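Local coordinates for Oxidored_FMN domain-containing protein ([Pseudomonas] geniculata N1, PDB 6L6J) that acts as a 6-hydroxypseudooxynicotine amine oxidase of the NADH:flavin oxidoreductase family, with bound FMN, a [4Fe-4S] cluster and ADP, at residues E60-E65 / L72-M77; H64-H69 / L104-A109; D68-P73 / P112-R117; P28-M33 / A352-S357. One frame throughout, in Å; residues are numbered along the deposited sequence.

Interaction 1 of 4, residues E60-E65 / L72-M77; sequences ETMIHE and LPDPRM. With SO4 (sulfate ion), chain F; SO4 (sulfate ion), chain G.
Two buried carboxylates cross obliquely: Glu60 OE2 lies 2.6 Å from Asp74 OD2, with the two acid planes turned 81° apart. Oxygens this close suggest that one of the acids holds a proton. Glu60 reaches this point with CG in the crowded position between its backbone N and carbonyl carbon (chi1 52°) and the chain extended beyond, while Asp74 aims CB at the strand. The same Glu60 OE2 is also hydrogen-bonded to His69 ND1. Met62, bent at chi2 and chi3, folds its CE back to 3.8 Å from Asp74 OD2. Residues 60-62 are the end of the second strand of the eight-stranded parallel (TIM) barrel, and the loop that leaves it comes back to form a single parallel bridge, Met62 with Arg76. Met62 N donates to Pro75 O at 3.2 Å, from above the carbonyl plane. The return bond, Met77 N to Met62 O at 3.0 Å, is nearly straight (174°) and lies in the carbonyl plane. Thr61 crosses the Pro75 ring at about a right angle, OG1 standing 3.4 Å from Pro75 CB and bonded to Glu59 O. Thr61 CG2, anti to the backbone N, lies alongside Met77, 3.7 Å from Met77 CB. Glu60 lines the FMN pocket, its backbone N giving the flavin O4 a weak bond. Away from the bridge, His64 NE2 donates to O4 of sulfate F at 2.7 Å, and Arg76 NH1 reaches O3 of sulfate G, while bonding Tyr82 OH as well; both ions are probably from the crystallisation liquor.

Interaction 2 of 4, residues H64-H69 / L104-A109; sequences HETSDH and LAHAGA. With SO4 (sulfate ion), chain F.
Thr66 OG1 joins two imidazoles: it is hydrogen-bonded to His106 NE2 (2.8 Å), in the plane of that ring, and to His64 ND1 (2.9 Å). Either partner could donate in each case. The hydroxyl stands in the crowded position between the backbone N and carbonyl carbon (chi1 60°). The second nitrogen of His106, ND1, accepts from Gly108 N at 3.2 Å, close to the ring plane, so both ring nitrogens have partners. One face of this ring is covered by Ser67 CB, a CH-pi contact 3.6 Å from the ring centroid and almost over its centre. Ser67 OG, anti to its own backbone N, accepts from Ala107 N at 2.9 Å, although the position of OG is less certain. A water bridges Thr66 O and Gly108 O. The type I turn His64-Ser67 is closed by Ser67 N on His64 O. His69 rests CE1 against Ala107 CB at 3.6 Å, its NE2 bonded to Ser110 OG and its ND1 to Glu60 OE2. The loop leaving barrel strand 55-62 is fastened to the end of the neighbouring strand 99-105, with Leu121 of strand 121-122 against Thr66 and His106, and Trp151 of helix 142-162 beside Thr66.

Interaction 3 of 4, residues D68-P73 / P112-R117; sequences DHAPLP and PAIYHR
An Asx turn at Asp68, in the loop between barrel strand 55-62 and helix 83-94, receives the loop that follows strand 99-105. Asp68 CG sits in the crowded position between its N and carbonyl carbon (chi1 63°), turning the carboxylate toward Ala113-Tyr115. Asp68 OD1 takes two bonds: Ala70 N closes the turn at 3.1 Å from above the carboxylate plane, and Ile114 N comes in on the syn lone pair, also at 3.1 Å. Asp68 OD2 accepts from Tyr115 N at 3.2 Å, 32° out of the plane. With three backbone N-H groups around it, the buried acid is probably stabilised as the anion. Tyr115 lays one face of its ring over Ala70: Ala70 CB lies 3.4 Å from the ring centroid, almost on the normal, a CH-pi contact, and also touches Ile114 CB at 4.0 Å. Beyond it, Tyr115 OH donates to Leu72 O at 2.8 Å, approaching from above the carbonyl plane, in the chain that follows the cis Ala70-Pro71 peptide. At the other end Pro112 CD packs on Asp68 O at 3.5 Å. Ile114-Arg117 forms a type I turn, whose Ile114 O accepts both Arg117 N and Arg117 NH1. The contact joins the loops beyond neighbouring barrel strands 55-62 and 99-105, ahead of helix 83-94 and strand 121-122, with Tyr115 also against Arg76.

Interaction 4 of 4, residues P28-M33 / A352-S357; sequences PHATAM and AEVMTS. With FMN (flavin mononucleotide), chain B.
This is a small, buried apolar contact beside the flavin, between the loop after the first barrel strand, 24-26, and the end of helix 349-355. Val354 carries it. Val354 CG1, anti to the backbone N (chi1 173°), meets Ala30 CB at 3.9 Å. Val354 CG2, anti to the carbonyl carbon, lies 3.8 Å from Ala30 O and 3.7 Å from the flavin methyl C7M, so one branch touches protein and cofactor together. Ala32 CB, directed at the helix like Ala30 CB, reaches Val354 CG2 at 4.4 Å. In this TIM-barrel flavoprotein the strand-end loop 28-33 lines the FMN: Pro28 O accepts from the ribityl O2' of FMN at 2.6 Å, and Ala30 N is 2.7 Å from FMN N5, the flavin atom that exchanges hydride. His29 lays its CB against the central part of the isoalloxazine, while its ring, with CG in the crowded position between N and the carbonyl carbon, has C6 of the flavin at its edge. His29 ND1 donates to Ala30 O at 3.2 Å, from well above the carbonyl plane, which ties the imidazole back to its own loop. Helix 349-355 carries the cluster ligand Cys350 in its first turn and ends in a Schellman motif with Ser357, at positive phi, as the C-prime residue: Ser358 N bonds Glu353 O and Ser357 N bonds Val354 O. Glu353 O also accepts from Thr356 N and from Thr356 OG1, the hydroxyl at 2.7 Å on a lone pair. Trp263 of helix 263-266 also packs on Val354.

How the interactions relate
From the N terminus, residues 28-33 leave the first barrel strand and wait more than 300 residues for their partner, 352-357, so interaction 4 closes a loop that contains the other three. Within it, interaction 1 closes a short loop beyond strand 55-62. Interactions 2 and 3 start inside that loop and reach forward past strand 99-105, so their spans cross that of interaction 1 and each other. Interactions 1 and 2 share His64 and Glu65; 2 and 3 share Asp68 and His69; 1 and 3 share Leu72 and Pro73. Leu72 CD1 packs on Ala32 CB, joining this cluster of barrel-end loops to the flavin-side contact of interaction 4.

Interaction 1 of 4, residues E60-E65 / L72-M77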
# COMPACT_ATOMS: atom_id res chain seq x y z
N GLU A 60 -2.51 6.26 13.65
CA GLU A 60 -3.15 5.88 14.94
C GLU A 60 -2.17 6.18 16.08
O GLU A 60 -1.12 5.58 16.13
CB GLU A 60 -3.64 4.43 14.93
CG GLU A 60 -2.61 3.39 14.51
CD GLU A 60 -3.12 1.97 14.71
OE1 GLU A 60 -4.39 1.77 14.78
OE2 GLU A 60 -2.27 1.05 14.82
N THR A 61 -2.49 7.17 16.91
CA THR A 61 -1.61 7.65 18.00
C THR A 61 -2.20 7.19 19.34
O THR A 61 -3.26 7.73 19.74
CB THR A 61 -1.45 9.17 17.90
OG1 THR A 61 -0.77 9.36 16.66
CG2 THR A 61 -0.69 9.77 19.06
N MET A 62 -1.57 6.22 19.98
CA MET A 62 -2.20 5.45 21.08
C MET A 62 -2.42 6.36 22.28
O MET A 62 -1.44 6.99 22.74
CB MET A 62 -1.31 4.26 21.46
CG MET A 62 -1.11 3.30 20.30
SD MET A 62 -2.68 2.59 19.76
CE MET A 62 -3.05 3.49 18.28
N ILE A 63 -3.64 6.37 22.82
CA ILE A 63 -4.02 7.26 23.96
C ILE A 63 -3.77 6.62 25.33
O ILE A 63 -4.01 7.32 26.33
CB ILE A 63 -5.48 7.71 23.82
CG1 ILE A 63 -6.46 6.55 24.03
CG2 ILE A 63 -5.68 8.38 22.48
CD1 ILE A 63 -7.86 7.01 24.37
N HIS A 64 -3.33 5.36 25.40
CA HIS A 64 -3.16 4.59 26.66
C HIS A 64 -2.48 3.24 26.38
O HIS A 64 -2.67 2.71 25.26
CB HIS A 64 -4.52 4.37 27.34
CG HIS A 64 -4.43 3.95 28.77
ND1 HIS A 64 -4.64 2.66 29.16
CD2 HIS A 64 -4.15 4.65 29.89
CE1 HIS A 64 -4.48 2.58 30.47
NE2 HIS A 64 -4.17 3.80 30.93
N GLU A 65 -1.82 2.68 27.39
CA GLU A 65 -1.02 1.41 27.37
C GLU A 65 -1.90 0.19 27.01
O GLU A 65 -1.35 -0.83 26.51
CB GLU A 65 -0.33 1.23 28.73
CG GLU A 65 0.62 2.36 29.09
CD GLU A 65 0.07 3.52 29.94
OE1 GLU A 65 -1.04 4.04 29.62
OE2 GLU A 65 0.77 3.90 30.93
N LEU A 72 3.69 -3.70 15.74
CA LEU A 72 3.70 -2.48 14.88
C LEU A 72 4.08 -1.24 15.71
O LEU A 72 3.41 -0.92 16.69
CB LEU A 72 2.33 -2.32 14.20
CG LEU A 72 2.09 -1.00 13.45
CD1 LEU A 72 3.07 -0.81 12.30
CD2 LEU A 72 0.66 -0.90 12.96
N PRO A 73 5.18 -0.53 15.40
CA PRO A 73 5.52 0.70 16.10
C PRO A 73 4.68 1.90 15.62
O PRO A 73 4.73 2.20 14.45
CB PRO A 73 7.01 0.92 15.81
CG PRO A 73 7.29 0.14 14.55
CD PRO A 73 6.19 -0.89 14.39
N ASP A 74 3.97 2.54 16.57
CA ASP A 74 3.04 3.67 16.37
C ASP A 74 3.48 4.87 17.19
O ASP A 74 4.21 4.72 18.17
CB ASP A 74 1.63 3.31 16.84
CG ASP A 74 0.86 2.50 15.83
OD1 ASP A 74 1.34 2.46 14.66
OD2 ASP A 74 -0.21 1.93 16.22
N PRO A 75 3.04 6.10 16.85
CA PRO A 75 3.13 7.24 17.76
C PRO A 75 2.34 6.96 19.03
O PRO A 75 1.42 6.17 18.97
CB PRO A 75 2.49 8.41 17.00
CG PRO A 75 2.58 8.00 15.57
CD PRO A 75 2.46 6.49 15.56
N ARG A 76 2.70 7.62 20.13
CA ARG A 76 2.02 7.50 21.44
C ARG A 76 1.80 8.89 22.04
O ARG A 76 2.69 9.76 21.90
CB ARG A 76 2.85 6.64 22.39
CG ARG A 76 3.13 5.23 21.89
CD ARG A 76 4.49 4.72 22.34
NE ARG A 76 4.50 3.27 22.44
CZ ARG A 76 5.21 2.57 23.32
NH1 ARG A 76 5.99 3.17 24.20
NH2 ARG A 76 5.08 1.25 23.33
N MET A 77 0.67 9.10 22.69
CA MET A 77 0.33 10.38 23.35
C MET A 77 -0.33 10.06 24.70
O MET A 77 -1.22 10.80 25.10
CB MET A 77 -0.59 11.20 22.44
CG MET A 77 -0.57 12.70 22.69
SD MET A 77 1.01 13.44 22.27
CE MET A 77 0.53 14.27 20.76
S SO4 F . -4.27 5.43 34.34
O1 SO4 F . -4.12 6.77 33.82
O2 SO4 F . -3.73 5.37 35.69
O3 SO4 F . -5.67 5.08 34.35
O4 SO4 F . -3.54 4.51 33.50
S SO4 G . 8.66 2.31 26.97
O1 SO4 G . 8.82 3.76 26.92
O2 SO4 G . 9.26 1.80 28.18
O3 SO4 G . 7.27 1.96 26.95
O4 SO4 G . 9.31 1.71 25.84

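Interaction 2 of 4, residues H64-H69 / L104-A109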
# COMPACT_ATOMS: atom_id res chain seq x y z
N HIS A 64 -3.33 5.36 25.40
CA HIS A 64 -3.16 4.59 26.66
C HIS A 64 -2.48 3.24 26.38
O HIS A 64 -2.67 2.71 25.26
CB HIS A 64 -4.52 4.37 27.34
CG HIS A 64 -4.43 3.95 28.77
ND1 HIS A 64 -4.64 2.66 29.16
CD2 HIS A 64 -4.15 4.65 29.89
CE1 HIS A 64 -4.48 2.58 30.47
NE2 HIS A 64 -4.17 3.80 30.93
N GLU A 65 -1.82 2.68 27.39
CA GLU A 65 -1.02 1.41 27.37
C GLU A 65 -1.90 0.19 27.01
O GLU A 65 -1.35 -0.83 26.51
CB GLU A 65 -0.33 1.23 28.73
CG GLU A 65 0.62 2.36 29.09
CD GLU A 65 0.07 3.52 29.94
OE1 GLU A 65 -1.04 4.04 29.62
OE2 GLU A 65 0.77 3.90 30.93
N THR A 66 -3.20 0.28 27.28
CA THR A 66 -4.22 -0.74 26.95
C THR A 66 -4.53 -0.74 25.44
O THR A 66 -5.37 -1.58 25.01
CB THR A 66 -5.52 -0.53 27.74
OG1 THR A 66 -6.10 0.76 27.46
CG2 THR A 66 -5.31 -0.65 29.24
N SER A 67 -3.92 0.16 24.65
CA SER A 67 -4.17 0.25 23.19
C SER A 67 -2.86 0.13 22.40
O SER A 67 -2.16 1.14 22.30
CB SER A 67 -4.89 1.52 22.84
OG SER A 67 -4.94 1.67 21.44
N ASP A 68 -2.58 -1.03 21.81
CA ASP A 68 -1.55 -1.14 20.73
C ASP A 68 -1.87 -2.26 19.74
O ASP A 68 -2.75 -3.11 20.02
CB ASP A 68 -0.15 -1.30 21.29
CG ASP A 68 0.09 -2.55 22.11
OD1 ASP A 68 -0.20 -3.67 21.59
OD2 ASP A 68 0.58 -2.39 23.25
N HIS A 69 -1.22 -2.20 18.59
CA HIS A 69 -1.18 -3.26 17.55
C HIS A 69 0.25 -3.83 17.52
O HIS A 69 0.75 -4.15 16.40
CB HIS A 69 -1.65 -2.67 16.21
CG HIS A 69 -3.10 -2.32 16.21
ND1 HIS A 69 -3.55 -1.03 16.18
CD2 HIS A 69 -4.20 -3.09 16.29
CE1 HIS A 69 -4.86 -1.01 16.23
NE2 HIS A 69 -5.28 -2.25 16.29
N LEU A 104 -5.49 10.46 17.25
CA LEU A 104 -5.63 9.91 18.62
C LEU A 104 -6.57 8.71 18.54
O LEU A 104 -7.68 8.86 18.03
CB LEU A 104 -6.18 11.00 19.55
CG LEU A 104 -5.17 12.10 19.90
CD1 LEU A 104 -5.74 13.00 21.00
CD2 LEU A 104 -3.83 11.51 20.34
N ALA A 105 -6.09 7.56 19.02
CA ALA A 105 -6.69 6.23 18.77
C ALA A 105 -6.70 5.39 20.04
O ALA A 105 -5.69 5.40 20.76
CB ALA A 105 -5.91 5.53 17.68
N HIS A 106 -7.79 4.66 20.29
CA HIS A 106 -7.82 3.55 21.28
C HIS A 106 -8.39 2.32 20.57
O HIS A 106 -9.54 2.42 20.09
CB HIS A 106 -8.59 3.90 22.56
CG HIS A 106 -8.34 2.90 23.64
ND1 HIS A 106 -8.74 1.58 23.52
CD2 HIS A 106 -7.67 2.99 24.81
CE1 HIS A 106 -8.36 0.91 24.59
NE2 HIS A 106 -7.68 1.75 25.38
N ALA A 107 -7.63 1.23 20.55
CA ALA A 107 -7.80 0.10 19.61
C ALA A 107 -8.90 -0.85 20.10
O ALA A 107 -9.27 -1.75 19.36
CB ALA A 107 -6.47 -0.61 19.44
N GLY A 108 -9.41 -0.65 21.32
CA GLY A 108 -10.37 -1.59 21.94
C GLY A 108 -9.97 -3.04 21.69
O GLY A 108 -8.88 -3.45 22.13
N ALA A 109 -10.81 -3.80 20.98
CA ALA A 109 -10.71 -5.26 20.79
C ALA A 109 -10.12 -5.56 19.41
O ALA A 109 -10.61 -6.51 18.76
CB ALA A 109 -12.08 -5.86 20.97
S SO4 F . -4.27 5.43 34.34
O1 SO4 F . -4.12 6.77 33.82
O2 SO4 F . -3.73 5.37 35.69
O3 SO4 F . -5.67 5.08 34.35
O4 SO4 F . -3.54 4.51 33.50
O HOH W 1 -7.93 -2.11 23.94

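Interaction 3 of 4, residues D68-P73 / P112-R117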
# COMPACT_ATOMS: atom_id res chain seq x y z
N ASP A 68 -2.58 -1.03 21.81
CA ASP A 68 -1.55 -1.14 20.73
C ASP A 68 -1.87 -2.26 19.74
O ASP A 68 -2.75 -3.11 20.02
CB ASP A 68 -0.15 -1.30 21.29
CG ASP A 68 0.09 -2.55 22.11
OD1 ASP A 68 -0.20 -3.67 21.59
OD2 ASP A 68 0.58 -2.39 23.25
N HIS A 69 -1.22 -2.20 18.59
CA HIS A 69 -1.18 -3.26 17.55
C HIS A 69 0.25 -3.83 17.52
O HIS A 69 0.75 -4.15 16.40
CB HIS A 69 -1.65 -2.67 16.21
CG HIS A 69 -3.10 -2.32 16.21
ND1 HIS A 69 -3.55 -1.03 16.18
CD2 HIS A 69 -4.20 -3.09 16.29
CE1 HIS A 69 -4.86 -1.01 16.23
NE2 HIS A 69 -5.28 -2.25 16.29
N ALA A 70 0.91 -3.92 18.69
CA ALA A 70 2.25 -4.51 18.83
C ALA A 70 2.29 -5.82 18.05
O ALA A 70 1.38 -6.63 18.13
CB ALA A 70 2.60 -4.75 20.28
N PRO A 71 3.38 -6.10 17.31
CA PRO A 71 4.62 -5.31 17.40
C PRO A 71 4.78 -4.16 16.38
O PRO A 71 5.88 -3.69 16.22
CB PRO A 71 5.65 -6.41 17.15
CG PRO A 71 4.97 -7.33 16.12
CD PRO A 71 3.47 -7.20 16.34
N LEU A 72 3.69 -3.70 15.74
CA LEU A 72 3.70 -2.48 14.88
C LEU A 72 4.08 -1.24 15.71
O LEU A 72 3.41 -0.92 16.69
CB LEU A 72 2.33 -2.32 14.20
CG LEU A 72 2.09 -1.00 13.45
CD1 LEU A 72 3.07 -0.81 12.30
CD2 LEU A 72 0.66 -0.90 12.96
N PRO A 73 5.18 -0.53 15.40
CA PRO A 73 5.52 0.70 16.10
C PRO A 73 4.68 1.90 15.62
O PRO A 73 4.73 2.20 14.45
CB PRO A 73 7.01 0.92 15.81
CG PRO A 73 7.29 0.14 14.55
CD PRO A 73 6.19 -0.89 14.39
N PRO A 112 -3.61 -6.60 20.96
CA PRO A 112 -3.36 -7.40 22.16
C PRO A 112 -2.74 -6.65 23.34
O PRO A 112 -2.61 -7.25 24.38
CB PRO A 112 -2.38 -8.43 21.57
CG PRO A 112 -1.48 -7.59 20.69
CD PRO A 112 -2.43 -6.59 20.07
N ALA A 113 -2.39 -5.37 23.17
CA ALA A 113 -1.89 -4.48 24.25
C ALA A 113 -0.61 -5.06 24.84
O ALA A 113 -0.46 -5.05 26.10
CB ALA A 113 -2.97 -4.36 25.31
N ILE A 114 0.30 -5.53 23.98
CA ILE A 114 1.43 -6.42 24.38
C ILE A 114 2.59 -5.60 24.94
O ILE A 114 3.34 -6.13 25.81
CB ILE A 114 1.86 -7.34 23.22
CG1 ILE A 114 1.13 -8.69 23.25
CG2 ILE A 114 3.36 -7.55 23.13
CD1 ILE A 114 1.39 -9.52 24.49
N TYR A 115 2.81 -4.38 24.44
CA TYR A 115 4.02 -3.58 24.75
C TYR A 115 4.21 -3.51 26.28
O TYR A 115 5.33 -3.77 26.75
CB TYR A 115 3.96 -2.20 24.10
CG TYR A 115 4.26 -2.17 22.61
CD1 TYR A 115 5.35 -2.85 22.08
CD2 TYR A 115 3.47 -1.45 21.73
CE1 TYR A 115 5.65 -2.81 20.73
CE2 TYR A 115 3.76 -1.41 20.37
CZ TYR A 115 4.85 -2.09 19.87
OH TYR A 115 5.14 -2.06 18.54
N HIS A 116 3.14 -3.22 27.02
CA HIS A 116 3.13 -3.12 28.50
C HIS A 116 2.30 -4.26 29.09
O HIS A 116 1.72 -4.05 30.18
CB HIS A 116 2.58 -1.77 28.95
CG HIS A 116 3.53 -0.66 28.69
ND1 HIS A 116 3.31 0.28 27.71
CD2 HIS A 116 4.71 -0.35 29.25
CE1 HIS A 116 4.29 1.14 27.70
NE2 HIS A 116 5.16 0.77 28.62
N ARG A 117 2.28 -5.41 28.41
CA ARG A 117 1.65 -6.67 28.87
C ARG A 117 0.36 -6.30 29.58
O ARG A 117 0.21 -6.58 30.76
CB ARG A 117 2.61 -7.44 29.77
CG ARG A 117 3.79 -8.06 29.04
CD ARG A 117 4.94 -7.09 28.84
NE ARG A 117 6.16 -7.82 28.51
CZ ARG A 117 6.46 -8.32 27.32
NH1 ARG A 117 5.66 -8.13 26.29
NH2 ARG A 117 7.58 -9.01 27.14

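Interaction 4 of 4, residues P28-M33 / A352-S357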
# COMPACT_ATOMS: atom_id res chain seq x y z
N PRO A 28 -4.72 10.07 8.00
CA PRO A 28 -3.86 9.26 8.86
C PRO A 28 -3.52 7.95 8.14
O PRO A 28 -4.42 7.29 7.68
CB PRO A 28 -4.69 8.95 10.13
CG PRO A 28 -5.87 9.88 10.07
CD PRO A 28 -5.99 10.42 8.65
N HIS A 29 -2.23 7.64 8.04
CA HIS A 29 -1.74 6.35 7.50
C HIS A 29 -0.42 6.00 8.18
O HIS A 29 0.51 6.88 8.17
CB HIS A 29 -1.68 6.41 5.96
CG HIS A 29 -0.38 6.90 5.43
ND1 HIS A 29 0.77 6.15 5.51
CD2 HIS A 29 -0.06 8.04 4.78
CE1 HIS A 29 1.76 6.81 4.96
NE2 HIS A 29 1.28 7.97 4.47
N ALA A 30 -0.37 4.80 8.79
CA ALA A 30 0.78 4.27 9.55
C ALA A 30 1.98 4.17 8.62
O ALA A 30 1.79 3.87 7.44
CB ALA A 30 0.46 2.92 10.14
N THR A 31 3.17 4.41 9.17
CA THR A 31 4.46 4.30 8.44
C THR A 31 5.32 3.18 9.04
O THR A 31 6.39 2.90 8.44
CB THR A 31 5.19 5.65 8.47
OG1 THR A 31 5.04 6.16 9.79
CG2 THR A 31 4.65 6.62 7.44
N ALA A 32 4.88 2.60 10.17
CA ALA A 32 5.61 1.55 10.93
C ALA A 32 7.00 2.03 11.36
O ALA A 32 7.91 1.21 11.45
CB ALA A 32 5.70 0.28 10.12
N MET A 33 7.15 3.34 11.54
CA MET A 33 8.22 3.99 12.33
C MET A 33 7.51 4.60 13.54
O MET A 33 6.49 5.33 13.31
CB MET A 33 8.89 5.14 11.57
CG MET A 33 9.07 4.90 10.10
SD MET A 33 8.76 6.39 9.14
CE MET A 33 9.21 5.78 7.51
N ALA A 352 1.62 -3.88 2.83
CA ALA A 352 2.21 -5.21 3.12
C ALA A 352 3.27 -5.05 4.21
O ALA A 352 3.22 -5.79 5.21
CB ALA A 352 2.78 -5.84 1.87
N GLU A 353 4.20 -4.10 4.03
CA GLU A 353 5.29 -3.90 5.00
C GLU A 353 4.62 -3.56 6.32
O GLU A 353 4.86 -4.27 7.31
CB GLU A 353 6.25 -2.81 4.51
CG GLU A 353 7.07 -3.22 3.30
CD GLU A 353 7.81 -4.53 3.46
OE1 GLU A 353 7.95 -5.25 2.45
OE2 GLU A 353 8.22 -4.86 4.61
N VAL A 354 3.73 -2.57 6.30
CA VAL A 354 3.05 -2.07 7.53
C VAL A 354 2.34 -3.24 8.22
O VAL A 354 2.38 -3.32 9.47
CB VAL A 354 2.12 -0.88 7.25
CG1 VAL A 354 1.31 -0.48 8.47
CG2 VAL A 354 2.91 0.30 6.71
N MET A 355 1.80 -4.21 7.48
CA MET A 355 1.10 -5.30 8.18
C MET A 355 2.00 -6.45 8.59
O MET A 355 1.52 -7.28 9.35
CB MET A 355 -0.14 -5.83 7.45
CG MET A 355 -1.30 -5.57 8.35
SD MET A 355 -2.78 -6.11 7.73
CE MET A 355 -3.09 -7.54 8.78
N THR A 356 3.27 -6.43 8.18
CA THR A 356 4.35 -7.24 8.78
C THR A 356 5.12 -6.38 9.78
O THR A 356 6.32 -6.69 10.02
CB THR A 356 5.28 -7.80 7.70
OG1 THR A 356 6.02 -6.69 7.19
CG2 THR A 356 4.57 -8.56 6.61
N SER A 357 4.50 -5.30 10.29
CA SER A 357 5.07 -4.38 11.32
C SER A 357 6.48 -3.92 10.95
O SER A 357 7.29 -3.78 11.85
CB SER A 357 5.10 -5.04 12.66
OG SER A 357 3.89 -5.74 12.92
N1 FMN B . -6.08 4.71 8.22
C2 FMN B . -6.18 5.05 9.54
O2 FMN B . -7.25 5.54 9.93
N3 FMN B . -5.20 4.91 10.45
C4 FMN B . -4.00 4.42 10.09
O4 FMN B . -3.10 4.29 10.92
C4A FMN B . -3.80 4.00 8.68
N5 FMN B . -2.61 3.48 8.26
C5A FMN B . -2.45 3.19 6.95
C6 FMN B . -1.22 2.73 6.49
C7 FMN B . -1.06 2.45 5.15
C7M FMN B . 0.24 1.91 4.70
C8 FMN B . -2.15 2.66 4.20
C8M FMN B . -2.01 2.33 2.74
C9 FMN B . -3.37 3.11 4.62
C9A FMN B . -3.58 3.40 5.97
N10 FMN B . -4.81 3.91 6.42
C10 FMN B . -4.93 4.21 7.75
C1' FMN B . -5.97 4.15 5.50
C2' FMN B . -5.80 5.47 4.76
O2' FMN B . -5.90 6.50 5.73
C3' FMN B . -6.85 5.68 3.72
O3' FMN B . -8.12 5.79 4.35
C4' FMN B . -6.91 4.59 2.65
O4' FMN B . -5.58 4.23 2.23
C5' FMN B . -7.77 5.02 1.47
O5' FMN B . -7.17 6.16 0.88
P FMN B . -6.16 6.01 -0.38
O1P FMN B . -6.99 5.42 -1.50
O2P FMN B . -5.72 7.42 -0.60
O3P FMN B . -5.06 5.08 0.10